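Local coordinates for Cg3027-pa (Drosophila melanogaster, PDB 2VHH), which is a beta-alanine synthase that probably hydrolyses N-carbamoyl-beta-alanine and its 2-methyl relative to the free beta-amino acids, ammonium and carbon dioxide, at residues 45-50 with 101-106; 92-97 with 139-144; 109-114 with 338-343; 134-139 with 294-299. One frame throughout, in Å; residues are numbered along the deposited sequence.

Interaction 1 (45-50 with 101-106); sequences KDIAEQ and VKTMIK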
loop_
_atom_site.group_PDB
_atom_site.type_symbol
_atom_site.label_atom_id
_atom_site.label_comp_id
_atom_site.label_asym_id
_atom_site.label_seq_id
_atom_site.Cartn_x
_atom_site.Cartn_y
_atom_site.Cartn_z
ATOM N N LYS C 45 -11.383 60.320 8.290
ATOM C CA LYS C 45 -11.070 60.694 9.674
ATOM C C LYS C 45 -12.209 61.459 10.370
ATOM O O LYS C 45 -12.399 61.342 11.592
ATOM C CB LYS C 45 -9.797 61.533 9.711
ATOM C CG LYS C 45 -8.570 60.759 10.112
ATOM C CD LYS C 45 -7.313 61.588 9.960
ATOM C CE LYS C 45 -6.772 61.490 8.553
ATOM N NZ LYS C 45 -5.537 62.294 8.377
ATOM N N ASP C 46 -12.957 62.238 9.588
ATOM C CA ASP C 46 -14.108 62.982 10.102
ATOM C C ASP C 46 -15.276 62.077 10.493
ATOM O O ASP C 46 -15.797 62.193 11.606
ATOM C CB ASP C 46 -14.575 64.056 9.108
ATOM C CG ASP C 46 -13.797 65.364 9.240
ATOM O OD1 ASP C 46 -13.117 65.575 10.270
ATOM O OD2 ASP C 46 -13.875 66.190 8.305
ATOM N N ILE C 47 -15.679 61.182 9.588
ATOM C CA ILE C 47 -16.755 60.235 9.881
ATOM C C ILE C 47 -16.412 59.400 11.117
ATOM O O ILE C 47 -17.290 59.068 11.905
ATOM C CB ILE C 47 -17.078 59.318 8.679
ATOM C CG1 ILE C 47 -17.430 60.152 7.444
ATOM C CG2 ILE C 47 -18.240 58.392 9.013
ATOM C CD1 ILE C 47 -17.181 59.449 6.123
ATOM N N ALA C 48 -15.131 59.094 11.291
ATOM C CA ALA C 48 -14.651 58.311 12.428
ATOM C C ALA C 48 -14.756 59.080 13.728
ATOM O O ALA C 48 -15.215 58.555 14.745
ATOM C CB ALA C 48 -13.214 57.873 12.194
ATOM N N GLU C 49 -14.317 60.330 13.693
ATOM C CA GLU C 49 -14.286 61.140 14.898
ATOM C C GLU C 49 -15.693 61.520 15.374
ATOM O O GLU C 49 -16.001 61.387 16.559
ATOM C CB GLU C 49 -13.388 62.360 14.715
ATOM C CG GLU C 49 -12.828 62.883 16.030
ATOM C CD GLU C 49 -11.803 64.001 15.841
ATOM O OE1 GLU C 49 -12.101 64.993 15.118
ATOM O OE2 GLU C 49 -10.695 63.885 16.425
ATOM N N GLN C 50 -16.546 61.956 14.449
ATOM C CA GLN C 50 -17.921 62.260 14.782
ATOM C C GLN C 50 -18.658 61.048 15.367
ATOM O O GLN C 50 -19.386 61.191 16.350
ATOM C CB GLN C 50 -18.640 62.856 13.577
ATOM C CG GLN C 50 -18.353 64.337 13.397
ATOM C CD GLN C 50 -18.944 64.870 12.123
ATOM O OE1 GLN C 50 -18.573 64.434 11.030
ATOM N NE2 GLN C 50 -19.879 65.815 12.247
ATOM N N VAL C 101 -22.437 50.145 11.679
ATOM C CA VAL C 101 -21.510 49.544 10.730
ATOM C C VAL C 101 -21.640 50.201 9.353
ATOM O O VAL C 101 -20.648 50.323 8.639
ATOM C CB VAL C 101 -21.653 47.993 10.671
ATOM C CG1 VAL C 101 -20.775 47.384 9.590
ATOM C CG2 VAL C 101 -21.272 47.384 12.013
ATOM N N LYS C 102 -22.851 50.637 9.000
ATOM C CA LYS C 102 -23.095 51.380 7.757
ATOM C C LYS C 102 -22.147 52.573 7.607
ATOM O O LYS C 102 -21.544 52.765 6.542
ATOM C CB LYS C 102 -24.537 51.883 7.702
ATOM C CG LYS C 102 -25.478 51.120 6.784
ATOM C CD LYS C 102 -26.877 51.739 6.864
ATOM C CE LYS C 102 -27.954 50.910 6.165
ATOM N NZ LYS C 102 -28.094 51.268 4.717
ATOM N N THR C 103 -22.027 53.370 8.671
ATOM C CA THR C 103 -21.159 54.552 8.655
ATOM C C THR C 103 -19.678 54.174 8.716
ATOM O O THR C 103 -18.830 54.913 8.224
ATOM C CB THR C 103 -21.519 55.657 9.736
ATOM O OG1 THR C 103 -20.330 56.094 10.406
ATOM C CG2 THR C 103 -22.511 55.175 10.781
ATOM N N MET C 104 -19.377 53.027 9.318
ATOM C CA MET C 104 -18.005 52.524 9.337
ATOM C C MET C 104 -17.584 52.034 7.955
ATOM O O MET C 104 -16.452 52.250 7.541
ATOM C CB MET C 104 -17.833 51.422 10.378
ATOM C CG MET C 104 -18.019 51.884 11.807
ATOM S SD MET C 104 -17.519 50.600 12.957
ATOM C CE MET C 104 -18.143 51.254 14.511
ATOM N N ILE C 105 -18.501 51.382 7.250
ATOM C CA ILE C 105 -18.280 50.951 5.878
ATOM C C ILE C 105 -18.127 52.176 4.982
ATOM O O ILE C 105 -17.305 52.185 4.067
ATOM C CB ILE C 105 -19.445 50.057 5.393
ATOM C CG1 ILE C 105 -19.412 48.706 6.108
ATOM C CG2 ILE C 105 -19.407 49.858 3.887
ATOM C CD1 ILE C 105 -20.721 47.990 6.068
ATOM N N LYS C 106 -18.908 53.216 5.261
ATOM C CA LYS C 106 -18.824 54.472 4.520
ATOM C C LYS C 106 -17.426 55.072 4.660
ATOM O O LYS C 106 -16.832 55.517 3.673
ATOM C CB LYS C 106 -19.883 55.454 5.028
ATOM C CG LYS C 106 -19.998 56.764 4.250
ATOM C CD LYS C 106 -21.032 57.703 4.888
ATOM C CE LYS C 106 -21.110 59.028 4.125
ATOM N NZ LYS C 106 -21.482 60.207 4.985
#
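Ile-47 makes the whole of the contact from its side of helix 42-50, meeting Thr-103 and Lys-106, which lie one turn apart on helix 90-110. Along the first segment, Lys-45 comes first and leans on Ile-55 of strand 54-59. Ile-47 follows, pointing its CB at the neighbouring helix. Its CG2 branch lies opposite the backbone N, with CG1 turned beside that N (chi1 -56°), and reaches Thr-103, 3.4 Å from OG1 and 3.6 Å from the carbonyl O. Ile-47 and Thr-103 pass alongside one another, pointing opposite ways. The longer branch carries CD1 over the aliphatic part of Lys-106, where the nearest atom is CG at 4.3 Å. Ala-48 faces another way, onto Phe-53 and Ile-55. Past the end of helix 42-50, Asn-51 OD1 is in a weak hydrogen bond with Thr-103 OG1, a polar tie beside the methyl contact. This is a small surface helix-helix packing, by which a short helix of the N-terminal region lies against a long helix of the alpha-beta-beta-alpha sandwich of carbon-nitrogen hydrolases.

Interaction 2 (92-97 with 139-144); sequences KQREAI and FAEEAE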
loop_
_atom_site.group_PDB
_atom_site.type_symbol
_atom_site.label_atom_id
_atom_site.label_comp_id
_atom_site.label_asym_id
_atom_site.label_seq_id
_atom_site.Cartn_x
_atom_site.Cartn_y
_atom_site.Cartn_z
ATOM N N LYS C 92 -34.640 45.371 16.268
ATOM C CA LYS C 92 -34.087 46.653 16.691
ATOM C C LYS C 92 -32.593 46.532 17.003
ATOM O O LYS C 92 -31.803 47.418 16.661
ATOM C CB LYS C 92 -34.847 47.192 17.915
ATOM C CG LYS C 92 -35.864 48.310 17.643
ATOM C CD LYS C 92 -37.161 47.803 17.018
ATOM C CE LYS C 92 -37.186 48.045 15.513
ATOM N NZ LYS C 92 -37.278 49.509 15.221
ATOM N N GLN C 93 -32.223 45.426 17.652
ATOM C CA GLN C 93 -30.835 45.136 18.020
ATOM C C GLN C 93 -29.952 45.074 16.782
ATOM O O GLN C 93 -28.868 45.655 16.740
ATOM C CB GLN C 93 -30.738 43.794 18.752
ATOM C CG GLN C 93 -31.371 43.746 20.130
ATOM C CD GLN C 93 -30.862 42.581 20.967
ATOM O OE1 GLN C 93 -29.661 42.375 21.082
ATOM N NE2 GLN C 93 -31.771 41.831 21.568
ATOM N N ARG C 94 -30.428 44.343 15.781
ATOM C CA ARG C 94 -29.743 44.209 14.506
ATOM C C ARG C 94 -29.674 45.536 13.767
ATOM O O ARG C 94 -28.619 45.903 13.266
ATOM C CB ARG C 94 -30.430 43.151 13.646
ATOM C CG ARG C 94 -29.849 42.991 12.256
ATOM C CD ARG C 94 -30.277 41.680 11.636
ATOM N NE ARG C 94 -31.684 41.626 11.241
ATOM C CZ ARG C 94 -32.448 40.536 11.333
ATOM N NH1 ARG C 94 -31.955 39.413 11.839
ATOM N NH2 ARG C 94 -33.713 40.567 10.938
ATOM N N GLU C 95 -30.786 46.261 13.712
ATOM C CA GLU C 95 -30.824 47.547 13.025
ATOM C C GLU C 95 -29.861 48.572 13.595
ATOM O O GLU C 95 -29.280 49.347 12.848
ATOM C CB GLU C 95 -32.228 48.133 13.037
ATOM C CG GLU C 95 -33.100 47.670 11.893
ATOM C CD GLU C 95 -33.880 48.819 11.287
ATOM O OE1 GLU C 95 -34.417 49.647 12.072
ATOM O OE2 GLU C 95 -33.938 48.895 10.029
ATOM N N ALA C 96 -29.714 48.583 14.918
ATOM C CA ALA C 96 -28.821 49.515 15.594
ATOM C C ALA C 96 -27.371 49.250 15.197
ATOM O O ALA C 96 -26.585 50.187 14.987
ATOM C CB ALA C 96 -28.995 49.408 17.100
ATOM N N ILE C 97 -27.038 47.966 15.089
ATOM C CA ILE C 97 -25.713 47.520 14.673
ATOM C C ILE C 97 -25.507 47.793 13.181
ATOM O O ILE C 97 -24.434 48.231 12.771
ATOM C CB ILE C 97 -25.493 46.018 15.002
ATOM C CG1 ILE C 97 -25.469 45.809 16.523
ATOM C CG2 ILE C 97 -24.215 45.497 14.358
ATOM C CD1 ILE C 97 -25.334 44.353 16.977
ATOM N N PHE C 139 -32.237 35.227 15.204
ATOM C CA PHE C 139 -31.190 36.047 14.568
ATOM C C PHE C 139 -30.652 35.402 13.309
ATOM O O PHE C 139 -30.059 36.066 12.462
ATOM C CB PHE C 139 -30.019 36.274 15.509
ATOM C CG PHE C 139 -30.108 37.536 16.287
ATOM C CD1 PHE C 139 -30.476 37.514 17.627
ATOM C CD2 PHE C 139 -29.824 38.755 15.689
ATOM C CE1 PHE C 139 -30.562 38.687 18.355
ATOM C CE2 PHE C 139 -29.903 39.938 16.416
ATOM C CZ PHE C 139 -30.277 39.903 17.744
ATOM N N ALA C 140 -30.844 34.095 13.211
ATOM C CA ALA C 140 -30.419 33.328 12.055
ATOM C C ALA C 140 -31.195 33.747 10.825
ATOM O O ALA C 140 -32.411 33.903 10.875
ATOM C CB ALA C 140 -30.595 31.846 12.315
ATOM N N GLU C 141 -30.488 33.930 9.719
ATOM C CA GLU C 141 -31.106 34.399 8.492
ATOM C C GLU C 141 -30.509 33.686 7.296
ATOM O O GLU C 141 -29.426 33.113 7.397
ATOM C CB GLU C 141 -30.921 35.913 8.363
ATOM C CG GLU C 141 -29.472 36.383 8.397
ATOM C CD GLU C 141 -29.330 37.866 8.113
ATOM O OE1 GLU C 141 -29.467 38.264 6.929
ATOM O OE2 GLU C 141 -29.071 38.624 9.079
ATOM N N GLU C 142 -31.217 33.722 6.171
ATOM C CA GLU C 142 -30.742 33.107 4.933
ATOM C C GLU C 142 -29.446 33.762 4.458
ATOM O O GLU C 142 -29.326 34.981 4.442
ATOM C CB GLU C 142 -31.815 33.176 3.845
ATOM C CG GLU C 142 -32.934 32.149 3.992
ATOM C CD GLU C 142 -33.723 31.947 2.700
ATOM O OE1 GLU C 142 -34.408 32.893 2.258
ATOM O OE2 GLU C 142 -33.667 30.837 2.125
ATOM N N ALA C 143 -28.472 32.936 4.091
ATOM C CA ALA C 143 -27.156 33.416 3.686
ATOM C C ALA C 143 -27.220 34.379 2.492
ATOM O O ALA C 143 -26.598 35.439 2.519
ATOM C CB ALA C 143 -26.242 32.247 3.380
ATOM N N GLU C 144 -27.985 34.012 1.463
ATOM C CA GLU C 144 -28.049 34.790 0.230
ATOM C C GLU C 144 -29.218 35.793 0.173
ATOM O O GLU C 144 -29.081 36.889 -0.399
ATOM C CB GLU C 144 -28.090 33.859 -0.978
ATOM C CG GLU C 144 -27.915 34.591 -2.296
ATOM C CD GLU C 144 -27.904 33.680 -3.507
ATOM O OE1 GLU C 144 -27.548 32.487 -3.382
ATOM O OE2 GLU C 144 -28.239 34.174 -4.600
#
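Gln-93 and Arg-94, near the start of the long helix 90-110 of the carbon-nitrogen hydrolase alpha-beta-beta-alpha sandwich, rest against Phe-139 and Glu-141 of the loop that leads from strand 115-118 to helix 147-158. Phe-139 closes a short 3-10 turn, and its ring extends to the helix. There CZ stands 4.0 Å from Gln-93 CB, and the methylene lies at the ring edge, near its plane. The amide of Gln-93 is turned steeply to the ring, the two planes 79° apart, and is held from elsewhere: its NE2 is hydrogen-bonded to Ala-88 O. Arg-94 adds its CB near Phe-139 CE2 at 4.3 Å, then runs on toward the loop backbone. With CG anti to the backbone N (chi1 176°) and a bend at chi3, its guanidinium is brought beside the carbonyl of Phe-139, which lies off its edge; NH1 and O are 3.9 Å apart, too far for a hydrogen bond. Glu-141, in an extended stretch whose backbone bonds to Leu-168 and Arg-170, brings its carboxylate near the same NH1. Its OE2 is hydrogen-bonded to Thr-148 OG1, so this oxygen already has a polar partner. Toward arginine the attraction is probably only electrostatic: guanidinium and carboxylate planes are 63° apart, OE2 lies well out of the guanidinium plane with no N-H directed at it, and Arg-94 NH1 comes no closer to Glu-141 OE2 than 4.1 Å.

Interaction 3 (109-114 with 338-343); sequences AEAGCN and LLVVEL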
loop_
_atom_site.group_PDB
_atom_site.type_symbol
_atom_site.label_atom_id
_atom_site.label_comp_id
_atom_site.label_asym_id
_atom_site.label_seq_id
_atom_site.Cartn_x
_atom_site.Cartn_y
_atom_site.Cartn_z
ATOM N N ALA C 109 -14.886 53.068 2.665
ATOM C CA ALA C 109 -15.002 53.459 1.259
ATOM C C ALA C 109 -14.221 54.733 0.953
ATOM O O ALA C 109 -13.463 54.789 -0.016
ATOM C CB ALA C 109 -16.464 53.633 0.877
ATOM N N GLU C 110 -14.399 55.746 1.789
ATOM C CA GLU C 110 -13.731 57.023 1.594
ATOM C C GLU C 110 -12.241 56.965 1.929
ATOM O O GLU C 110 -11.479 57.832 1.513
ATOM C CB GLU C 110 -14.461 58.131 2.355
ATOM C CG GLU C 110 -15.716 58.599 1.620
ATOM C CD GLU C 110 -16.453 59.722 2.333
ATOM O OE1 GLU C 110 -15.775 60.574 2.958
ATOM O OE2 GLU C 110 -17.710 59.761 2.260
ATOM N N ALA C 111 -11.837 55.938 2.675
ATOM C CA ALA C 111 -10.417 55.668 2.926
ATOM C C ALA C 111 -9.793 54.911 1.755
ATOM O O ALA C 111 -8.580 54.684 1.727
ATOM C CB ALA C 111 -10.231 54.887 4.209
ATOM N N GLY C 112 -10.635 54.515 0.798
ATOM C CA GLY C 112 -10.197 53.853 -0.424
ATOM C C GLY C 112 -10.098 52.341 -0.342
ATOM O O GLY C 112 -9.348 51.739 -1.104
ATOM N N CYS C 113 -10.843 51.713 0.568
ATOM C CA CYS C 113 -10.809 50.253 0.692
ATOM C C CYS C 113 -11.448 49.547 -0.495
ATOM O O CYS C 113 -12.311 50.103 -1.161
ATOM C CB CYS C 113 -11.465 49.796 1.984
ATOM S SG CYS C 113 -10.482 50.204 3.412
ATOM N N ASN C 114 -10.995 48.321 -0.746
ATOM C CA ASN C 114 -11.501 47.478 -1.817
ATOM C C ASN C 114 -12.216 46.264 -1.260
ATOM O O ASN C 114 -13.109 45.716 -1.895
ATOM C CB ASN C 114 -10.346 46.991 -2.688
ATOM C CG ASN C 114 -9.486 48.115 -3.202
ATOM O OD1 ASN C 114 -8.356 48.291 -2.758
ATOM N ND2 ASN C 114 -10.015 48.881 -4.131
ATOM N N LEU C 338 -11.900 50.913 12.899
ATOM C CA LEU C 338 -11.752 50.501 11.513
ATOM C C LEU C 338 -10.265 50.471 11.219
ATOM O O LEU C 338 -9.568 51.458 11.444
ATOM C CB LEU C 338 -12.458 51.497 10.582
ATOM C CG LEU C 338 -12.127 51.533 9.091
ATOM C CD1 LEU C 338 -12.582 50.272 8.383
ATOM C CD2 LEU C 338 -12.767 52.745 8.454
ATOM N N LEU C 339 -9.774 49.339 10.729
ATOM C CA LEU C 339 -8.362 49.201 10.409
ATOM C C LEU C 339 -8.188 49.131 8.902
ATOM O O LEU C 339 -8.579 48.153 8.275
ATOM C CB LEU C 339 -7.781 47.957 11.095
ATOM C CG LEU C 339 -6.302 47.583 10.884
ATOM C CD1 LEU C 339 -5.339 48.628 11.449
ATOM C CD2 LEU C 339 -6.020 46.216 11.489
ATOM N N VAL C 340 -7.632 50.191 8.320
ATOM C CA VAL C 340 -7.334 50.217 6.890
ATOM C C VAL C 340 -5.865 49.878 6.692
ATOM O O VAL C 340 -4.990 50.478 7.307
ATOM C CB VAL C 340 -7.674 51.578 6.247
ATOM C CG1 VAL C 340 -7.326 51.571 4.783
ATOM C CG2 VAL C 340 -9.147 51.882 6.408
ATOM N N VAL C 341 -5.601 48.889 5.852
ATOM C CA VAL C 341 -4.232 48.509 5.533
ATOM C C VAL C 341 -4.068 48.322 4.027
ATOM O O VAL C 341 -4.814 47.590 3.391
ATOM C CB VAL C 341 -3.753 47.267 6.348
ATOM C CG1 VAL C 341 -4.854 46.274 6.478
ATOM C CG2 VAL C 341 -2.546 46.611 5.708
ATOM N N GLU C 342 -3.098 49.034 3.470
ATOM C CA GLU C 342 -2.727 48.897 2.077
ATOM C C GLU C 342 -1.644 47.814 1.942
ATOM O O GLU C 342 -0.699 47.772 2.732
ATOM C CB GLU C 342 -2.244 50.254 1.562
ATOM C CG GLU C 342 -1.279 50.202 0.399
ATOM C CD GLU C 342 -1.279 51.474 -0.431
ATOM O OE1 GLU C 342 -2.383 52.004 -0.704
ATOM O OE2 GLU C 342 -0.182 51.932 -0.827
ATOM N N LEU C 343 -1.787 46.942 0.948
ATOM C CA LEU C 343 -0.818 45.871 0.755
ATOM C C LEU C 343 -0.604 45.543 -0.722
ATOM O O LEU C 343 -1.499 45.746 -1.541
ATOM C CB LEU C 343 -1.230 44.626 1.566
ATOM C CG LEU C 343 -2.566 43.926 1.295
ATOM C CD1 LEU C 343 -2.383 42.834 0.269
ATOM C CD2 LEU C 343 -3.110 43.330 2.564
#
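The two backbones come nearest at Cys-113 and Val-340, whose CA atoms are 7.1 Å apart, where the end of helix 90-110 turns over a strand of the sheet. The helix is closed by a Schellman motif at Gly-112, whose positive phi (89°) suits a residue without a side chain; its N bonds back to Ala-109 O at 3.0 Å. From there the chain straightens toward strand 115-118. Opposite it, 338-343 is a continuous strand, so its side chains alternate: Leu-338 and Val-340 are directed to the helix end, Leu-339 and Val-341 to the far side. Val-340 carries the contact. With CG1 opposite its backbone N and CG2 beside it (chi1 179°), both methyls are presented to Cys-113, and SG sits astride them, 3.7 Å from CG1 and 3.7 Å from CG2. The CG2 methyl is shared: Ala-111 CB touches it at 3.9 Å. One branched side chain thus fits under the residues on either side of the glycine, in a buried, apolar junction of Ala-111, Cys-113 and Val-340. Arg-74, in the adjoining strand 72-79, bonds both segments: NE to Ala-111 O, NH2 in a salt bridge with Glu-342 OE1. Strand 337-344 lies between strands 54-59 and 72-79 in the mixed sheet, and the last turns of helix 90-110 cover it, with Leu-338 continuing the packing onto Ala-107 and Ala-108.

Interaction 4 (134-139 with 294-299); sequences FPWCEF and QFPNEY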
loop_
_atom_site.group_PDB
_atom_site.type_symbol
_atom_site.label_atom_id
_atom_site.label_comp_id
_atom_site.label_asym_id
_atom_site.label_seq_id
_atom_site.Cartn_x
_atom_site.Cartn_y
_atom_site.Cartn_z
ATOM N N PHE C 134 -34.148 30.618 22.507
ATOM C CA PHE C 134 -35.186 31.615 22.290
ATOM C C PHE C 134 -34.863 32.895 23.063
ATOM O O PHE C 134 -34.560 32.836 24.257
ATOM C CB PHE C 134 -36.556 31.040 22.681
ATOM C CG PHE C 134 -36.810 29.646 22.136
ATOM C CD1 PHE C 134 -36.526 28.515 22.909
ATOM C CD2 PHE C 134 -37.316 29.464 20.842
ATOM C CE1 PHE C 134 -36.750 27.228 22.405
ATOM C CE2 PHE C 134 -37.537 28.184 20.328
ATOM C CZ PHE C 134 -37.258 27.066 21.109
ATOM N N PRO C 135 -34.895 34.055 22.379
ATOM C CA PRO C 135 -35.223 34.221 20.959
ATOM C C PRO C 135 -33.991 34.241 20.038
ATOM O O PRO C 135 -34.107 34.606 18.870
ATOM C CB PRO C 135 -35.892 35.594 20.943
ATOM C CG PRO C 135 -35.147 36.364 22.030
ATOM C CD PRO C 135 -34.596 35.355 23.013
ATOM N N TRP C 136 -32.839 33.831 20.566
ATOM C CA TRP C 136 -31.542 34.025 19.913
ATOM C C TRP C 136 -31.413 33.386 18.545
ATOM O O TRP C 136 -30.680 33.881 17.692
ATOM C CB TRP C 136 -30.419 33.540 20.829
ATOM C CG TRP C 136 -30.576 34.061 22.207
ATOM C CD1 TRP C 136 -30.808 33.335 23.339
ATOM C CD2 TRP C 136 -30.568 35.435 22.606
ATOM N NE1 TRP C 136 -30.926 34.170 24.422
ATOM C CE2 TRP C 136 -30.783 35.467 23.999
ATOM C CE3 TRP C 136 -30.384 36.642 21.924
ATOM C CZ2 TRP C 136 -30.818 36.658 24.721
ATOM C CZ3 TRP C 136 -30.425 37.825 22.642
ATOM C CH2 TRP C 136 -30.640 37.824 24.024
ATOM N N CYS C 137 -32.129 32.290 18.328
ATOM C CA CYS C 137 -32.076 31.593 17.049
ATOM C C CYS C 137 -32.830 32.339 15.955
ATOM O O CYS C 137 -32.589 32.111 14.780
ATOM C CB CYS C 137 -32.556 30.148 17.199
ATOM S SG CYS C 137 -31.465 29.121 18.252
ATOM N N GLU C 138 -33.714 33.252 16.347
ATOM C CA GLU C 138 -34.410 34.110 15.396
ATOM C C GLU C 138 -33.487 35.138 14.730
ATOM O O GLU C 138 -33.912 35.841 13.806
ATOM C CB GLU C 138 -35.577 34.821 16.066
ATOM C CG GLU C 138 -36.782 33.951 16.411
ATOM C CD GLU C 138 -37.903 34.772 17.049
ATOM O OE1 GLU C 138 -38.236 35.842 16.493
ATOM O OE2 GLU C 138 -38.442 34.368 18.107
ATOM N N PHE C 139 -32.237 35.227 15.204
ATOM C CA PHE C 139 -31.190 36.047 14.568
ATOM C C PHE C 139 -30.652 35.402 13.309
ATOM O O PHE C 139 -30.059 36.066 12.462
ATOM C CB PHE C 139 -30.019 36.274 15.509
ATOM C CG PHE C 139 -30.108 37.536 16.287
ATOM C CD1 PHE C 139 -30.476 37.514 17.627
ATOM C CD2 PHE C 139 -29.824 38.755 15.689
ATOM C CE1 PHE C 139 -30.562 38.687 18.355
ATOM C CE2 PHE C 139 -29.903 39.938 16.416
ATOM C CZ PHE C 139 -30.277 39.903 17.744
ATOM N N GLN C 294 -24.292 42.105 28.464
ATOM C CA GLN C 294 -25.060 41.475 29.535
ATOM C C GLN C 294 -26.413 40.962 29.044
ATOM O O GLN C 294 -27.031 41.559 28.162
ATOM C CB GLN C 294 -25.216 42.406 30.742
ATOM C CG GLN C 294 -26.256 43.501 30.568
ATOM C CD GLN C 294 -26.612 44.181 31.869
ATOM O OE1 GLN C 294 -25.952 43.982 32.887
ATOM N NE2 GLN C 294 -27.667 44.990 31.844
ATOM N N PHE C 295 -26.860 39.855 29.632
ATOM C CA PHE C 295 -28.035 39.135 29.154
ATOM C C PHE C 295 -29.159 39.091 30.178
ATOM O O PHE C 295 -28.898 39.241 31.373
ATOM C CB PHE C 295 -27.622 37.731 28.737
ATOM C CG PHE C 295 -26.669 37.711 27.586
ATOM C CD1 PHE C 295 -25.297 37.674 27.804
ATOM C CD2 PHE C 295 -27.143 37.754 26.277
ATOM C CE1 PHE C 295 -24.411 37.671 26.728
ATOM C CE2 PHE C 295 -26.265 37.747 25.202
ATOM C CZ PHE C 295 -24.895 37.701 25.426
ATOM N N PRO C 296 -30.418 38.907 29.713
ATOM C CA PRO C 296 -31.610 38.915 30.584
ATOM C C PRO C 296 -31.538 37.964 31.779
ATOM O O PRO C 296 -31.879 38.353 32.892
ATOM C CB PRO C 296 -32.750 38.484 29.643
ATOM C CG PRO C 296 -32.083 37.997 28.388
ATOM C CD PRO C 296 -30.786 38.711 28.298
ATOM N N ASN C 297 -31.086 36.737 31.549
ATOM C CA ASN C 297 -31.104 35.708 32.582
ATOM C C ASN C 297 -29.694 35.256 32.994
ATOM O O ASN C 297 -28.734 35.428 32.238
ATOM C CB ASN C 297 -31.943 34.512 32.112
ATOM C CG ASN C 297 -33.253 34.931 31.434
ATOM O OD1 ASN C 297 -34.107 35.586 32.039
ATOM N ND2 ASN C 297 -33.415 34.542 30.170
ATOM N N GLU C 298 -29.582 34.696 34.200
ATOM C CA GLU C 298 -28.351 34.076 34.704
ATOM C C GLU C 298 -27.869 32.930 33.821
ATOM O O GLU C 298 -28.679 32.206 33.239
ATOM C CB GLU C 298 -28.605 33.464 36.079
ATOM C CG GLU C 298 -28.731 34.417 37.242
ATOM C CD GLU C 298 -28.880 33.679 38.575
ATOM O OE1 GLU C 298 -28.988 32.427 38.569
ATOM O OE2 GLU C 298 -28.890 34.354 39.630
ATOM N N TYR C 299 -26.553 32.741 33.769
ATOM C CA TYR C 299 -25.944 31.555 33.158
ATOM C C TYR C 299 -24.649 31.175 33.901
ATOM O O TYR C 299 -24.055 32.019 34.577
ATOM C CB TYR C 299 -25.671 31.786 31.658
ATOM C CG TYR C 299 -24.619 32.837 31.387
ATOM C CD1 TYR C 299 -23.263 32.506 31.395
ATOM C CD2 TYR C 299 -24.976 34.168 31.148
ATOM C CE1 TYR C 299 -22.288 33.469 31.175
ATOM C CE2 TYR C 299 -24.006 35.143 30.923
ATOM C CZ TYR C 299 -22.666 34.780 30.935
ATOM O OH TYR C 299 -21.692 35.721 30.720
#
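Trp-136 meets Phe-295 and Pro-296 with the six-membered part of its indole, and the compact side of the contact is the aromatic pair. It is a T-shaped stack: the edge of Phe-295 is directed at the face of Trp-136, ring centroids 5.9 Å apart and planes at 88°. The nearest atoms are Phe-295 CD2 and Trp-136 CZ2, at 4.1 Å. Pro-135, preceded by a cis peptide bond, lays its CD over the centre of one indole face, while Phe-311 and Cys-129 pack on Phe-295. On the more open side partly exposed Pro-296 sets its CG at the indole edge, 4.1 Å from Trp-136 CZ2. Here polar bonds take over, as the carboxylate of Glu-132 ties both segments, OE2 to Trp-136 NE1 and OE1 to Asn-297 ND2. Farther out, other chains approach: Glu-138 is hydrogen-bonded to Thr-67 of a second subunit, and Glu-298 forms a salt bridge with Lys-306 of a third. Within the carbon-nitrogen hydrolase sandwich, the whole joins a 3-10 turn, in a loop that follows strand 115-118 of one sheet, to the corner that follows Phe-295 in a strand of the other, beside interfaces of the octamer.

Helix 90-110 runs through three of the four contacts: its start serves interaction 2, its second half interaction 1 and its end interaction 3. Interactions 1 and 3 are neighbours, centres about 12 Å apart, and touch where Ile-47 CD1 lies 3.6 Å from Glu-110 OE1. Yet 1 is a surface contact of mixed apolar and polar atoms, whereas 3 is buried and apolar. Interactions 2 and 4 are also buried, and Phe-139 lies in both, though it makes contact only in interaction 2; 2 adds distant opposite charges to its ring contact, and 4 relies on aromatic rings and proline. Only interaction 4 has other subunits at its segments, and it lies farthest from interaction 3, about 35 Å between centres.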